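Local coordinates for p-nitrophenyl phosphatase (Pho2) (Archaeoglobus fulgidus, PDB 3QGM), which probably acts as a phosphatase of the haloacid dehalogenase (HAD) superfamily and binds a divalent metal ion, here calcium, at residues R55-L58 and E59-R62; Y78-A81 and R82-R86; G100-E103 and E104-A108. All coordinates share one frame; numbering follows the deposited sequence.

Contact 1. Residues R55-L58 and E59-R62; sequences RILL and ERLR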
loop_
_atom_site.group_PDB
_atom_site.type_symbol
_atom_site.label_atom_id
_atom_site.label_comp_id
_atom_site.label_asym_id
_atom_site.label_seq_id
_atom_site.Cartn_x
_atom_site.Cartn_y
_atom_site.Cartn_z
ATOM N N ARG A 55 -11.075 23.998 12.684
ATOM C CA ARG A 55 -10.952 24.956 13.771
ATOM C C ARG A 55 -9.656 24.796 14.512
ATOM O O ARG A 55 -9.137 25.769 15.006
ATOM C CB ARG A 55 -12.149 24.902 14.711
ATOM C CG ARG A 55 -12.160 26.024 15.720
ATOM C CD ARG A 55 -13.555 26.256 16.258
ATOM N NE ARG A 55 -14.492 26.440 15.162
ATOM C CZ ARG A 55 -14.811 27.613 14.631
ATOM N NH1 ARG A 55 -14.287 28.754 15.102
ATOM N NH2 ARG A 55 -15.682 27.636 13.618
ATOM N N ILE A 56 -9.085 23.592 14.569
ATOM C CA ILE A 56 -7.706 23.462 15.144
ATOM C C ILE A 56 -6.687 24.340 14.405
ATOM O O ILE A 56 -5.889 25.105 15.021
ATOM C CB ILE A 56 -7.221 22.017 15.123
ATOM C CG1 ILE A 56 -8.161 21.116 15.949
ATOM C CG2 ILE A 56 -5.760 21.915 15.486
ATOM C CD1 ILE A 56 -8.265 21.429 17.391
ATOM N N LEU A 57 -6.709 24.248 13.079
ATOM C CA LEU A 57 -5.788 25.044 12.262
ATOM C C LEU A 57 -6.080 26.545 12.316
ATOM O O LEU A 57 -5.152 27.374 12.298
ATOM C CB LEU A 57 -5.780 24.506 10.815
ATOM C CG LEU A 57 -5.057 23.146 10.646
ATOM C CD1 LEU A 57 -5.040 22.667 9.190
ATOM C CD2 LEU A 57 -3.617 23.258 11.163
ATOM N N LEU A 58 -7.355 26.903 12.405
ATOM C CA LEU A 58 -7.781 28.271 12.674
ATOM C C LEU A 58 -7.157 28.721 13.979
ATOM O O LEU A 58 -6.475 29.748 14.034
ATOM C CB LEU A 58 -9.316 28.364 12.751
ATOM C CG LEU A 58 -9.978 29.733 13.007
ATOM C CD1 LEU A 58 -9.503 30.700 11.919
ATOM C CD2 LEU A 58 -11.532 29.697 13.137
ATOM N N GLU A 59 -7.364 27.943 15.039
ATOM C CA GLU A 59 -6.828 28.306 16.336
ATOM C C GLU A 59 -5.296 28.370 16.287
ATOM O O GLU A 59 -4.730 29.303 16.807
ATOM C CB GLU A 59 -7.364 27.360 17.437
ATOM C CG GLU A 59 -8.805 27.683 17.744
ATOM C CD GLU A 59 -9.497 26.694 18.703
ATOM O OE1 GLU A 59 -8.822 25.862 19.331
ATOM O OE2 GLU A 59 -10.718 26.784 18.798
ATOM N N ARG A 60 -4.642 27.477 15.556
ATOM C CA ARG A 60 -3.196 27.565 15.426
ATOM C C ARG A 60 -2.723 28.861 14.773
ATOM O O ARG A 60 -1.834 29.547 15.319
ATOM C CB ARG A 60 -2.630 26.368 14.731
ATOM C CG ARG A 60 -1.108 26.479 14.534
ATOM C CD ARG A 60 -0.576 25.265 13.844
ATOM N NE ARG A 60 -0.965 24.080 14.569
ATOM C CZ ARG A 60 -0.801 22.833 14.158
ATOM N NH1 ARG A 60 -0.228 22.569 12.991
ATOM N NH2 ARG A 60 -1.220 21.841 14.937
ATOM N N LEU A 61 -3.290 29.222 13.627
ATOM C CA LEU A 61 -2.910 30.486 12.981
ATOM C C LEU A 61 -3.083 31.675 13.935
ATOM O O LEU A 61 -2.213 32.545 14.025
ATOM C CB LEU A 61 -3.679 30.748 11.682
ATOM C CG LEU A 61 -3.298 29.789 10.522
ATOM C CD1 LEU A 61 -3.979 30.168 9.272
ATOM C CD2 LEU A 61 -1.822 29.789 10.299
ATOM N N ARG A 62 -4.209 31.704 14.656
ATOM C CA ARG A 62 -4.380 32.755 15.663
ATOM C C ARG A 62 -3.320 32.711 16.757
ATOM O O ARG A 62 -2.904 33.763 17.191
ATOM C CB ARG A 62 -5.793 32.768 16.262
ATOM C CG ARG A 62 -6.886 33.002 15.220
ATOM C CD ARG A 62 -8.269 32.537 15.767
ATOM N NE ARG A 62 -9.363 33.039 14.952
ATOM C CZ ARG A 62 -10.660 32.744 15.133
ATOM N NH1 ARG A 62 -11.066 31.917 16.112
ATOM N NH2 ARG A 62 -11.551 33.286 14.322
HETATM O O HOH W 1 -14.191 31.983 15.569
#
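The amide N of Arg-60 donates to Ile-56 O at 2.7 Å, the shortest of four successive i to i+4 bonds that tie 55-58 to 59-62 in one alpha-helix. The next two turn-to-turn bonds, Leu-61 N to Leu-57 O and Arg-62 N to Leu-58 O, are straighter at the hydrogen. Leu-58 and Arg-62 make the broadest side-chain contact. Arg-62 starts with CG anti to its carbonyl carbon (chi1 -60°); this start, followed by an extended run from CG to NE, carries the guanidinium back across Leu-58 and lays one face on that side chain. Leu-58 CD2 touches that face, 3.7 Å from Arg-62 NH1. At the guanidinium edge, in plane, a water accepts from Arg-62 NH1 at 3.2 Å; the same water takes a weak bond from Arg-55 NH1 and so sits between two like charges. Both arginines have stronger partners nearby: Arg-55 NH2 makes a salt bridge with Glu-70, and Arg-62 NH2 donates to the carbonyl of Val-68. This is the helix of a beta-alpha-beta unit, strand 42-47, helix 54-63, strand 73-75, in the HAD core domain, and Leu-57, Leu-58 and Leu-61 are its buried side. Leu-57 CD2 also lies over one face of the Arg-60 guanidinium, 3.9 Å from Arg-60 NH1, the two side chains pointing the same way. On the exposed flank Glu-59 meets the aliphatic part of Arg-55, with OE2 3.5 Å from Arg-55 CG, while the same OE2 stays 5.3 Å from Arg-55 NE, too far for the charged atoms to be in contact.

Contact 2. Residues Y78-A81 and R82-R86; sequences YATA and RFIAR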
loop_
_atom_site.group_PDB
_atom_site.type_symbol
_atom_site.label_atom_id
_atom_site.label_comp_id
_atom_site.label_asym_id
_atom_site.label_seq_id
_atom_site.Cartn_x
_atom_site.Cartn_y
_atom_site.Cartn_z
ATOM N N TYR A 78 -11.941 19.351 6.238
ATOM C CA TYR A 78 -13.201 20.121 5.986
ATOM C C TYR A 78 -13.603 20.079 4.494
ATOM O O TYR A 78 -14.801 19.941 4.155
ATOM C CB TYR A 78 -12.991 21.557 6.482
ATOM C CG TYR A 78 -14.018 22.589 6.102
ATOM C CD1 TYR A 78 -15.087 22.831 6.938
ATOM C CD2 TYR A 78 -13.911 23.346 4.923
ATOM C CE1 TYR A 78 -16.041 23.789 6.657
ATOM C CE2 TYR A 78 -14.913 24.332 4.588
ATOM C CZ TYR A 78 -15.966 24.525 5.490
ATOM O OH TYR A 78 -16.969 25.451 5.301
ATOM N N ALA A 79 -12.617 20.201 3.589
ATOM C CA ALA A 79 -12.942 20.330 2.185
ATOM C C ALA A 79 -13.609 19.021 1.801
ATOM O O ALA A 79 -14.608 19.010 1.066
ATOM C CB ALA A 79 -11.671 20.624 1.300
ATOM N N THR A 80 -13.080 17.914 2.330
ATOM C CA THR A 80 -13.517 16.602 1.897
ATOM C C THR A 80 -14.948 16.349 2.351
ATOM O O THR A 80 -15.780 15.845 1.568
ATOM C CB THR A 80 -12.587 15.494 2.448
ATOM O OG1 THR A 80 -11.293 15.622 1.837
ATOM C CG2 THR A 80 -13.197 14.107 2.188
ATOM N N ALA A 81 -15.220 16.717 3.614
ATOM C CA ALA A 81 -16.545 16.556 4.245
ATOM C C ALA A 81 -17.601 17.376 3.513
ATOM O O ALA A 81 -18.639 16.849 3.120
ATOM C CB ALA A 81 -16.503 16.937 5.768
ATOM N N ARG A 82 -17.311 18.643 3.247
ATOM C CA ARG A 82 -18.256 19.496 2.510
ATOM C C ARG A 82 -18.477 19.074 1.043
ATOM O O ARG A 82 -19.599 19.148 0.546
ATOM C CB ARG A 82 -17.791 20.954 2.553
ATOM C CG ARG A 82 -17.697 21.496 3.947
ATOM C CD ARG A 82 -18.999 21.620 4.701
ATOM N NE ARG A 82 -18.708 21.765 6.140
ATOM C CZ ARG A 82 -19.531 22.274 7.058
ATOM N NH1 ARG A 82 -20.746 22.757 6.716
ATOM N NH2 ARG A 82 -19.115 22.336 8.332
ATOM N N PHE A 83 -17.425 18.621 0.371
ATOM C CA PHE A 83 -17.562 18.034 -0.955
ATOM C C PHE A 83 -18.609 16.885 -0.949
ATOM O O PHE A 83 -19.475 16.801 -1.791
ATOM C CB PHE A 83 -16.179 17.548 -1.473
ATOM C CG PHE A 83 -16.240 16.916 -2.825
ATOM C CD1 PHE A 83 -16.015 17.666 -3.968
ATOM C CD2 PHE A 83 -16.602 15.583 -2.964
ATOM C CE1 PHE A 83 -16.146 17.075 -5.255
ATOM C CE2 PHE A 83 -16.714 14.984 -4.211
ATOM C CZ PHE A 83 -16.505 15.734 -5.362
ATOM N N ILE A 84 -18.525 15.983 0.008
ATOM C CA ILE A 84 -19.457 14.886 0.051
ATOM C C ILE A 84 -20.896 15.343 0.338
ATOM O O ILE A 84 -21.856 14.878 -0.286
ATOM C CB ILE A 84 -18.984 13.839 1.062
ATOM C CG1 ILE A 84 -17.597 13.334 0.614
ATOM C CG2 ILE A 84 -20.001 12.730 1.171
ATOM C CD1 ILE A 84 -16.894 12.283 1.517
ATOM N N ALA A 85 -21.013 16.205 1.330
ATOM C CA ALA A 85 -22.290 16.681 1.838
ATOM C C ALA A 85 -23.084 17.405 0.737
ATOM O O ALA A 85 -24.328 17.266 0.634
ATOM C CB ALA A 85 -22.020 17.610 2.992
ATOM N N ARG A 86 -22.373 18.195 -0.064
ATOM C CA ARG A 86 -22.981 18.871 -1.216
ATOM C C ARG A 86 -23.482 17.881 -2.239
ATOM O O ARG A 86 -24.559 18.024 -2.784
ATOM C CB ARG A 86 -21.983 19.778 -1.883
ATOM C CG ARG A 86 -21.764 20.976 -1.071
ATOM C CD ARG A 86 -20.681 21.767 -1.636
ATOM N NE ARG A 86 -20.199 22.742 -0.678
ATOM C CZ ARG A 86 -19.078 23.423 -0.846
ATOM N NH1 ARG A 86 -18.321 23.206 -1.922
ATOM N NH2 ARG A 86 -18.713 24.316 0.061
#
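Tyr-78 and Arg-82, one helical turn apart, carry the main side-chain contact, a CH-pi interaction. Arg-82 CG sits over the centre of the tyrosine ring, 3.9 Å from the centroid and only 13° off the normal. A bend at chi2 (-66°) then turns the chain along the same face toward the CE1 corner, where NE comes within 3.4 Å of Tyr-78 CE1. The guanidinium does not lie flat on the ring; the two planes are 41° apart. Tyr-78 also has a cation-pi partner in Arg-54, and its ring packs beside Glu-104 of the neighbouring helix.

Apolar contact is slighter: the Thr-80 and Ile-84 side chains lie side by side, pointing the same way, with Thr-80 CG2 4.2 Å from Ile-84 CD1, both on the buried side. The hydroxyl of Thr-80 turns back along the helix and is hydrogen-bonded to the carbonyl oxygen of Ala-76.

Backbone bonds hold the frame. Arg-82 N to Tyr-78 O measures 3.0 Å and is close to straight, Phe-83 N to Ala-79 O is 2.9 Å, and Ile-84 and Ala-85 repeat the pattern to Thr-80 and Ala-81.

Thr-80 and Ile-84 rest on strands 120-123 and 146-149, and Phe-83 on 146-149, while Ala-81 meets helix 99-107. Helix 76-87 thus covers a five-stranded parallel sheet, consistent with the alpha/beta cap domain of UmpH-like members of the HAD superfamily.

Contact 3. Residues G100-E103 and E104-A108; sequences GLIE and ELRLA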
loop_
_atom_site.group_PDB
_atom_site.type_symbol
_atom_site.label_atom_id
_atom_site.label_comp_id
_atom_site.label_asym_id
_atom_site.label_seq_id
_atom_site.Cartn_x
_atom_site.Cartn_y
_atom_site.Cartn_z
ATOM N N GLY A 100 -10.061 14.175 13.736
ATOM C CA GLY A 100 -10.330 15.446 13.115
ATOM C C GLY A 100 -11.041 15.325 11.786
ATOM O O GLY A 100 -11.826 16.208 11.424
ATOM N N LEU A 101 -10.789 14.240 11.041
ATOM C CA LEU A 101 -11.563 13.998 9.840
ATOM C C LEU A 101 -12.997 13.595 10.168
ATOM O O LEU A 101 -13.960 14.141 9.585
ATOM C CB LEU A 101 -10.907 12.955 8.978
ATOM C CG LEU A 101 -11.650 12.572 7.712
ATOM C CD1 LEU A 101 -12.015 13.784 6.821
ATOM C CD2 LEU A 101 -10.781 11.552 6.924
ATOM N N ILE A 102 -13.134 12.687 11.130
ATOM C CA ILE A 102 -14.439 12.208 11.575
ATOM C C ILE A 102 -15.260 13.419 12.035
ATOM O O ILE A 102 -16.425 13.531 11.733
ATOM C CB ILE A 102 -14.276 11.228 12.736
ATOM C CG1 ILE A 102 -13.565 9.920 12.272
ATOM C CG2 ILE A 102 -15.615 10.941 13.372
ATOM C CD1 ILE A 102 -13.227 8.981 13.401
ATOM N N GLU A 103 -14.622 14.291 12.805
ATOM C CA GLU A 103 -15.263 15.518 13.279
ATOM C C GLU A 103 -15.846 16.317 12.121
ATOM O O GLU A 103 -16.996 16.757 12.213
ATOM C CB GLU A 103 -14.304 16.389 14.079
ATOM C CG GLU A 103 -14.992 17.502 14.852
ATOM C CD GLU A 103 -14.515 17.668 16.274
ATOM O OE1 GLU A 103 -13.314 17.548 16.574
ATOM O OE2 GLU A 103 -15.388 17.893 17.103
ATOM N N GLU A 104 -15.038 16.562 11.073
ATOM C CA GLU A 104 -15.485 17.408 9.969
ATOM C C GLU A 104 -16.563 16.683 9.197
ATOM O O GLU A 104 -17.525 17.270 8.726
ATOM C CB GLU A 104 -14.324 17.798 9.040
ATOM C CG GLU A 104 -13.303 18.757 9.681
ATOM C CD GLU A 104 -13.872 20.190 9.928
ATOM O OE1 GLU A 104 -14.958 20.500 9.407
ATOM O OE2 GLU A 104 -13.219 21.016 10.602
ATOM N N LEU A 105 -16.441 15.373 9.093
ATOM C CA LEU A 105 -17.505 14.595 8.481
ATOM C C LEU A 105 -18.838 14.777 9.220
ATOM O O LEU A 105 -19.856 14.986 8.596
ATOM C CB LEU A 105 -17.130 13.132 8.393
ATOM C CG LEU A 105 -16.047 12.740 7.380
ATOM C CD1 LEU A 105 -15.673 11.343 7.703
ATOM C CD2 LEU A 105 -16.487 12.875 5.859
ATOM N N ARG A 106 -18.825 14.657 10.547
ATOM C CA ARG A 106 -20.030 14.866 11.358
ATOM C C ARG A 106 -20.493 16.298 11.298
ATOM O O ARG A 106 -21.683 16.562 11.142
ATOM C CB ARG A 106 -19.833 14.457 12.818
ATOM C CG ARG A 106 -19.966 12.980 13.033
ATOM C CD ARG A 106 -20.795 12.584 14.316
ATOM N NE ARG A 106 -20.885 11.118 14.463
ATOM C CZ ARG A 106 -19.859 10.397 14.854
ATOM N NH1 ARG A 106 -18.722 11.004 15.112
ATOM N NH2 ARG A 106 -19.956 9.085 14.993
ATOM N N LEU A 107 -19.552 17.222 11.342
ATOM C CA LEU A 107 -19.916 18.643 11.263
ATOM C C LEU A 107 -20.595 19.019 9.953
ATOM O O LEU A 107 -21.401 19.921 9.923
ATOM C CB LEU A 107 -18.711 19.561 11.475
ATOM C CG LEU A 107 -18.122 19.679 12.871
ATOM C CD1 LEU A 107 -16.764 20.360 12.783
ATOM C CD2 LEU A 107 -19.038 20.484 13.823
ATOM N N ALA A 108 -20.286 18.312 8.872
ATOM C CA ALA A 108 -20.964 18.548 7.595
ATOM C C ALA A 108 -22.297 17.823 7.480
ATOM O O ALA A 108 -22.906 17.830 6.410
ATOM C CB ALA A 108 -20.053 18.195 6.425
#
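Glu-103, Ile-102 and Glu-104 are the residues most covered here, and each meets the next turn of the helix differently. Glu-103 works with its aliphatic part: CG lies 3.9 Å from Leu-107 CD1, the two side chains running alongside each other. Leu-107 has CG anti to its carbonyl carbon (chi1 -72°), which brings that atom to 3.2 Å from Glu-103 O. The same oxygen accepts the Leu-107 amide N at 2.7 Å, so this one carbonyl oxygen meets both the amide and the CG of Leu-107.

Ile-102 lies side by side with Arg-106. Its CG2 branch approaches NH1 of the arginine at 3.6 Å, meeting the guanidinium obliquely, and the Arg-106 amide N donates to Ile-102 O at 2.9 Å.

Glu-104 is the buried member. Its N donates to Gly-100 O in a long bond of 3.3 Å, with the donor lying 40° out of the carbonyl plane, whereas Leu-105 N reaches Leu-101 O at 2.8 Å. Beyond CG, which passes 3.4 Å from Gly-100 O, the side chain bends at chi2 and leaves the contact. Its OE2 accepts a hydrogen bond from the backbone N of Arg-54, the first residue of helix 54-63, and the positive end of that helix's dipole probably favours a charged carboxylate.

Leu-101 and Leu-105 add an apolar pair on the side toward the sheet, where Leu-105 packs on Val-93, Thr-95 and Ile-112. Ala-108 has already left helical geometry, although its N still donates to Glu-104 O. Strand 92-95, helix 99-107 and strand 111-112 form a beta-alpha-beta crossover at one margin of the parallel sheet in what is probably the cap domain.

Overall arrangement
The three contacts follow one another along the chain, each along one helix, contact 3 running one residue past its end. Contact 1 belongs to the core domain that carries the metal: the Arg-60 side chain is about 5 Å from that of the ligand Asp-16, and the Leu-57 side chain about 11 Å from the calcium ion. Contacts 2 and 3 lie away from that site on neighbouring helices, their centres about 9 Å apart, with Ala-81 CB against Glu-104 O at 3.1 Å. Glu-104 is also the link to contact 1, its OE2 lying 4.2 Å from Arg-55 N. Contacts 1 and 2 do not touch; their nearest atoms are about 7 Å apart.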